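Local coordinates for cell division control protein 45 cdc45 putative (Entamoeba histolytica, PDB 6CC2) that probably serves as the Cdc45 component of the CMG replicative helicase that unwinds DNA during chromosome replication, at residues Ala55-Asn59 and Trp374-Trp379. Residues are numbered along the deposited sequence.
Sequences AVPVN and WQQQFW. With EDO (1,2-ethanediol), chain F.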
ATOM      1  N   ALA A  55      14.194  -1.469 -14.340  1.00 24.45           N
ATOM      2  CA  ALA A  55      13.394  -1.822 -13.185  1.00 21.42           C
ATOM      3  C   ALA A  55      13.289  -3.333 -13.080  1.00 19.36           C
ATOM      4  O   ALA A  55      13.122  -4.022 -14.082  1.00 23.71           O
ATOM      5  CB  ALA A  55      11.993  -1.211 -13.287  1.00 22.95           C
ATOM      6  N   VAL A  56      13.352  -3.847 -11.868  1.00 20.26           N
ATOM      7  CA  VAL A  56      13.111  -5.247 -11.569  1.00 22.67           C
ATOM      8  C   VAL A  56      12.016  -5.321 -10.517  1.00 19.10           C
ATOM      9  O   VAL A  56      12.273  -5.208  -9.324  1.00 18.34           O
ATOM     10  CB  VAL A  56      14.387  -5.951 -11.078  1.00 25.71           C
ATOM     11  CG1 VAL A  56      14.106  -7.416 -10.804  1.00 27.80           C
ATOM     12  CG2 VAL A  56      15.506  -5.793 -12.094  1.00 30.47           C
ATOM     13  N   PRO A  57      10.774  -5.513 -10.926  1.00 18.64           N
ATOM     14  CA  PRO A  57       9.692  -5.661  -9.924  1.00 16.72           C
ATOM     15  C   PRO A  57       9.817  -7.000  -9.209  1.00 19.02           C
ATOM     16  O   PRO A  57       9.786  -8.050  -9.843  1.00 23.50           O
ATOM     17  CB  PRO A  57       8.410  -5.570 -10.753  1.00 22.54           C
ATOM     18  CG  PRO A  57       8.816  -4.908 -12.041  1.00 24.63           C
ATOM     19  CD  PRO A  57      10.227  -5.418 -12.297  1.00 21.64           C
ATOM     20  N   VAL A  58       9.957  -6.960  -7.885  1.00 18.68           N
ATOM     21  CA  VAL A  58      10.124  -8.176  -7.086  1.00 20.28           C
ATOM     22  C   VAL A  58       8.965  -8.303  -6.116  1.00 21.34           C
ATOM     23  O   VAL A  58       8.577  -7.325  -5.470  1.00 20.82           O
ATOM     24  CB  VAL A  58      11.462  -8.194  -6.316  1.00 24.26           C
ATOM     25  CG1 VAL A  58      12.621  -8.321  -7.303  1.00 26.96           C
ATOM     26  CG2 VAL A  58      11.609  -6.941  -5.427  1.00 25.84           C
ATOM     27  N   ASN A  59       8.454  -9.532  -5.998  0.51 23.19           N
ATOM     28  CA  ASN A  59       7.328  -9.850  -5.133  0.51 24.80           C
ATOM     29  C   ASN A  59       7.733 -10.556  -3.840  0.51 23.69           C
ATOM     30  O   ASN A  59       6.901 -10.660  -2.935  0.51 23.19           O
ATOM     31  CB  ASN A  59       6.318 -10.727  -5.901  0.51 28.70           C
ATOM     32  CG  ASN A  59       6.948 -11.991  -6.501  0.51 29.21           C
ATOM     33  OD1 ASN A  59       8.083 -11.981  -7.006  0.51 26.29           O
ATOM     34  ND2 ASN A  59       6.193 -13.088  -6.477  0.51 35.31           N
ATOM     35  N   TRP A 374       2.944  -8.681 -10.726  1.00 19.48           N
ATOM     36  CA  TRP A 374       3.670  -7.467 -10.353  1.00 17.88           C
ATOM     37  C   TRP A 374       4.652  -7.025 -11.441  1.00 18.61           C
ATOM     38  O   TRP A 374       4.832  -5.823 -11.658  1.00 19.11           O
ATOM     39  CB  TRP A 374       4.344  -7.699  -9.018  1.00 18.75           C
ATOM     40  CG  TRP A 374       5.253  -6.618  -8.532  1.00 17.67           C
ATOM     41  CD1 TRP A 374       6.523  -6.776  -8.072  1.00 19.44           C
ATOM     42  CD2 TRP A 374       4.960  -5.212  -8.435  1.00 17.29           C
ATOM     43  NE1 TRP A 374       7.031  -5.579  -7.682  1.00 19.21           N
ATOM     44  CE2 TRP A 374       6.110  -4.594  -7.916  1.00 19.28           C
ATOM     45  CE3 TRP A 374       3.848  -4.431  -8.739  1.00 17.34           C
ATOM     46  CZ2 TRP A 374       6.186  -3.206  -7.687  1.00 20.40           C
ATOM     47  CZ3 TRP A 374       3.917  -3.041  -8.508  1.00 18.94           C
ATOM     48  CH2 TRP A 374       5.082  -2.462  -7.971  1.00 20.81           C
ATOM     49  N   GLN A 375       5.275  -7.964 -12.156  1.00 18.59           N
ATOM     50  CA  GLN A 375       6.206  -7.564 -13.210  1.00 20.88           C
ATOM     51  C   GLN A 375       5.536  -6.666 -14.244  1.00 22.56           C
ATOM     52  O   GLN A 375       6.152  -5.715 -14.742  1.00 25.95           O
ATOM     53  CB  GLN A 375       6.792  -8.805 -13.885  1.00 31.76           C
ATOM     54  CG  GLN A 375       7.828  -9.540 -13.063  1.00 50.22           C
ATOM     55  CD  GLN A 375       8.492 -10.671 -13.847  1.00 64.23           C
ATOM     56  OE1 GLN A 375       8.514 -11.819 -13.406  1.00 76.17           O
ATOM     57  NE2 GLN A 375       9.036 -10.345 -15.014  1.00 57.66           N
ATOM     58  N   GLN A 376       4.283  -6.953 -14.585  1.00 23.75           N
ATOM     59  CA  GLN A 376       3.545  -6.113 -15.524  1.00 24.49           C
ATOM     60  C   GLN A 376       2.862  -4.941 -14.828  1.00 22.53           C
ATOM     61  O   GLN A 376       2.893  -3.810 -15.334  1.00 24.69           O
ATOM     62  CB  GLN A 376       2.491  -6.938 -16.259  1.00 33.81           C
ATOM     63  CG  GLN A 376       3.064  -8.119 -17.031  1.00 56.82           C
ATOM     64  CD  GLN A 376       2.074  -8.720 -18.009  1.00 73.19           C
ATOM     65  OE1 GLN A 376       2.459  -9.189 -19.079  1.00 71.98           O
ATOM     66  NE2 GLN A 376       0.792  -8.710 -17.648  1.00 83.57           N
ATOM     67  N   GLN A 377       2.261  -5.180 -13.667  1.00 19.87           N
ATOM     68  CA  GLN A 377       1.460  -4.135 -13.038  1.00 20.50           C
ATOM     69  C   GLN A 377       2.342  -3.002 -12.517  1.00 20.12           C
ATOM     70  O   GLN A 377       1.889  -1.867 -12.427  1.00 19.69           O
ATOM     71  CB  GLN A 377       0.607  -4.695 -11.892  1.00 20.96           C
ATOM     72  CG  GLN A 377      -0.532  -5.615 -12.372  1.00 23.73           C
ATOM     73  CD  GLN A 377      -1.338  -5.019 -13.495  1.00 27.45           C
ATOM     74  OE1 GLN A 377      -2.149  -4.110 -13.292  1.00 31.27           O
ATOM     75  NE2 GLN A 377      -1.107  -5.507 -14.698  1.00 24.70           N
ATOM     76  N   PHE A 378       3.609  -3.281 -12.198  1.00 18.85           N
ATOM     77  CA  PHE A 378       4.521  -2.186 -11.864  1.00 17.85           C
ATOM     78  C   PHE A 378       4.506  -1.098 -12.942  1.00 19.32           C
ATOM     79  O   PHE A 378       4.423   0.097 -12.627  1.00 19.02           O
ATOM     80  CB  PHE A 378       5.943  -2.689 -11.675  1.00 19.58           C
ATOM     81  CG  PHE A 378       6.955  -1.586 -11.720  1.00 20.44           C
ATOM     82  CD1 PHE A 378       7.205  -0.838 -10.577  1.00 19.47           C
ATOM     83  CD2 PHE A 378       7.628  -1.280 -12.892  1.00 20.97           C
ATOM     84  CE1 PHE A 378       8.113   0.222 -10.622  1.00 19.19           C
ATOM     85  CE2 PHE A 378       8.520  -0.252 -12.942  1.00 18.62           C
ATOM     86  CZ  PHE A 378       8.778   0.502 -11.816  1.00 18.98           C
ATOM     87  N   TRP A 379       4.580  -1.499 -14.215  1.00 19.77           N
ATOM     88  CA  TRP A 379       4.651  -0.526 -15.300  1.00 20.68           C
ATOM     89  C   TRP A 379       3.331   0.189 -15.511  1.00 21.33           C
ATOM     90  O   TRP A 379       3.317   1.366 -15.872  1.00 22.17           O
ATOM     91  CB  TRP A 379       5.126  -1.218 -16.586  1.00 21.87           C
ATOM     92  CG  TRP A 379       6.578  -1.516 -16.513  1.00 24.20           C
ATOM     93  CD1 TRP A 379       7.165  -2.739 -16.417  1.00 27.05           C
ATOM     94  CD2 TRP A 379       7.643  -0.559 -16.487  1.00 25.11           C
ATOM     95  NE1 TRP A 379       8.528  -2.607 -16.340  1.00 27.46           N
ATOM     96  CE2 TRP A 379       8.851  -1.277 -16.390  1.00 26.88           C
ATOM     97  CE3 TRP A 379       7.690   0.842 -16.531  1.00 26.42           C
ATOM     98  CZ2 TRP A 379      10.092  -0.645 -16.346  1.00 30.19           C
ATOM     99  CZ3 TRP A 379       8.924   1.464 -16.491  1.00 32.49           C
ATOM    100  CH2 TRP A 379      10.104   0.724 -16.402  1.00 29.93           C
TER
HETATM  101  C1  EDO F 605      11.883 -12.294 -15.877  1.00 70.81           C
HETATM  102  O1  EDO F 605      12.442 -12.038 -17.172  1.00 73.35           O
HETATM  103  C2  EDO F 605      10.730 -13.283 -16.012  1.00 69.91           C
HETATM  104  O2  EDO F 605      10.277 -13.676 -14.714  1.00 66.72           O
HETATM  105  O   HOH W   1      10.991  -4.315 -16.031  1.00 30.99           O
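P57, the last residue of an edge strand, lies over the indole of W374: its CB sits 3.6 Å from the centroid of the five-membered ring and 22° off the ring normal, a CH-pi contact made at the first turn of helix 374-385. The indole NE1 gives its hydrogen to V29 O of the adjacent strand, so the tryptophan is tied to the sheet while its face receives the proline. The same pyrrolidine also reaches F378, P57 CG lying 3.6 Å from F378 CB. Two residues earlier A55, also directed at the helix, sets its CB 3.6 Å from both F378 CE2 and W379 CZ2; V56 between them points away, onto helix 61-71. Strand 53-57 ends the parallel alpha/beta sheet of the N-terminal part, consistent with the DHH-type, RecJ-related fold of Cdc45 proteins, and the helix that packs against it comes from more than 300 residues further on, joining distant parts of the chain. The segment axes cross at 127°, 8.0 Å apart. A water bridges the segments, donating to A55 O (2.9 Å) and accepting from W379 NE1 (3.0 Å). I36 and Y39 of helix 33-48 pack against F378, Y39 edge-to-face. Q375 OE1, on an exposed side chain, accepts a hydrogen bond from O2 of a 1,2-ethanediol (2.9 Å), probably picked up from the crystallisation liquor.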